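Local coordinates for protein transketolase (Campylobacter jejuni, PDB 3L84) that belongs to the transketolase family of thiamine diphosphate-binding enzymes, built from two cofactor-binding-type domains and a C-terminal domain, at residues A[535-538]-A[539-543]. Residues are numbered along the deposited sequence; the frame is centred on the assembly and turned at random.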
loop_
_atom_site.group_PDB
_atom_site.type_symbol
_atom_site.label_atom_id
_atom_site.label_comp_id
_atom_site.label_asym_id
_atom_site.label_seq_id
_atom_site.Cartn_x
_atom_site.Cartn_y
_atom_site.Cartn_z
ATOM N N SER A 535 -2.782 17.108 -18.297
ATOM C CA SER A 535 -3.613 18.290 -18.177
ATOM C C SER A 535 -2.865 19.604 -18.182
ATOM O O SER A 535 -3.515 20.637 -18.328
ATOM C CB SER A 535 -4.498 18.208 -16.937
ATOM O OG SER A 535 -3.698 17.965 -15.773
ATOM N N GLU A 536 -1.546 19.610 -18.037
ATOM C CA GLU A 536 -0.799 20.890 -18.043
ATOM C C GLU A 536 -0.254 21.302 -19.391
ATOM O O GLU A 536 0.302 22.389 -19.524
ATOM C CB GLU A 536 0.315 20.834 -16.973
ATOM C CG GLU A 536 -0.225 21.025 -15.581
ATOM C CD GLU A 536 -1.137 19.904 -15.139
ATOM O OE1 GLU A 536 -0.603 18.792 -14.891
ATOM O OE2 GLU A 536 -2.372 20.109 -15.040
ATOM N N VAL A 537 -0.420 20.475 -20.415
ATOM C CA VAL A 537 0.152 20.816 -21.724
ATOM C C VAL A 537 -0.522 22.043 -22.328
ATOM O O VAL A 537 0.123 22.936 -22.854
ATOM C CB VAL A 537 0.102 19.594 -22.702
ATOM C CG1 VAL A 537 0.537 20.005 -24.129
ATOM C CG2 VAL A 537 0.999 18.491 -22.201
ATOM N N TRP A 538 -1.836 22.116 -22.230
ATOM C CA TRP A 538 -2.553 23.234 -22.801
ATOM C C TRP A 538 -2.155 24.545 -22.116
ATOM O O TRP A 538 -1.978 25.579 -22.772
ATOM C CB TRP A 538 -4.056 22.971 -22.643
ATOM C CG TRP A 538 -4.845 23.898 -23.430
ATOM C CD1 TRP A 538 -5.633 24.905 -22.958
ATOM C CD2 TRP A 538 -4.947 23.930 -24.869
ATOM N NE1 TRP A 538 -6.226 25.567 -24.016
ATOM C CE2 TRP A 538 -5.821 24.982 -25.193
ATOM C CE3 TRP A 538 -4.376 23.169 -25.907
ATOM C CZ2 TRP A 538 -6.148 25.292 -26.521
ATOM C CZ3 TRP A 538 -4.701 23.463 -27.216
ATOM C CH2 TRP A 538 -5.576 24.522 -27.513
ATOM N N LEU A 539 -1.976 24.512 -20.793
ATOM C CA LEU A 539 -1.508 25.701 -20.070
ATOM C C LEU A 539 -0.181 26.180 -20.656
ATOM O O LEU A 539 0.052 27.392 -20.804
ATOM C CB LEU A 539 -1.369 25.366 -18.559
ATOM C CG LEU A 539 -0.645 26.407 -17.732
ATOM C CD1 LEU A 539 -1.367 27.734 -17.662
ATOM C CD2 LEU A 539 -0.442 25.858 -16.308
ATOM N N CYS A 540 0.706 25.240 -20.956
ATOM C CA CYS A 540 1.997 25.592 -21.544
ATOM C C CYS A 540 1.863 26.111 -22.973
ATOM O O CYS A 540 2.555 27.051 -23.340
ATOM C CB CYS A 540 2.950 24.425 -21.504
ATOM S SG CYS A 540 3.485 24.031 -19.821
ATOM N N LEU A 541 0.972 25.547 -23.784
ATOM C CA LEU A 541 0.759 26.086 -25.123
ATOM C C LEU A 541 0.263 27.547 -25.038
ATOM O O LEU A 541 0.743 28.434 -25.772
ATOM C CB LEU A 541 -0.219 25.216 -25.930
ATOM C CG LEU A 541 0.351 23.890 -26.361
ATOM C CD1 LEU A 541 -0.809 22.953 -26.790
ATOM C CD2 LEU A 541 1.400 24.028 -27.479
ATOM N N GLU A 542 -0.734 27.789 -24.184
ATOM C CA GLU A 542 -1.288 29.120 -24.013
ATOM C C GLU A 542 -0.255 30.073 -23.461
ATOM O O GLU A 542 -0.182 31.234 -23.883
ATOM C CB GLU A 542 -2.527 29.095 -23.109
ATOM C CG GLU A 542 -3.712 28.263 -23.687
ATOM C CD GLU A 542 -4.571 29.013 -24.682
ATOM O OE1 GLU A 542 -5.369 29.867 -24.254
ATOM O OE2 GLU A 542 -4.467 28.714 -25.889
ATOM N N SER A 543 0.570 29.597 -22.530
ATOM C CA SER A 543 1.606 30.443 -21.951
ATOM C C SER A 543 2.702 30.774 -22.970
ATOM O O SER A 543 3.183 31.902 -23.029
ATOM C CB SER A 543 2.221 29.812 -20.707
ATOM O OG SER A 543 1.226 29.664 -19.692
HETATM O O HOH W 1 -3.722 23.097 -19.120
#
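Leu539 O is gripped twice by one residue: Ser543 N and Ser543 OG, each 2.8 Å away, reach it from opposite faces of its plane. This is the i to i+4 spacing of an alpha helix at work. Glu542 N bonds to Trp538 O at 2.9 Å, and the same pair meets again through its side chains. With CG anti to the backbone N (chi1 -168°), the indole of Trp538 leans along the next turn, where Glu542 CG sits over the face of its five-membered ring, 4.0 Å from the centroid, as a CH-pi contact. The Glu542 chain bends at chi2 (-83°), laying its carboxylate nearly parallel to the indole, with OE2 3.9 Å from Trp538 CZ2. Leu541 CD1 approaches the benzo part obliquely, 3.7 Å from Trp538 CE3; the Val537 and Leu541 side chains lie side by side, pointing the same way, CG1 against CD1. A water replaces one direct bond, donating to Ser535 O at 2.6 Å while accepting from Leu539 N at 2.8 Å. Ser535 OG donates to Glu536 OE2, while OE1 salt-bridges Arg472 and accepts from Ala586 N. In this beta-alpha-beta unit, helix 537-549 joins strand 528-532 to strand 554-558; Cys540 packs on strands 528-532 and 580-584, while Leu539 and Ser543 meet helix 622-629.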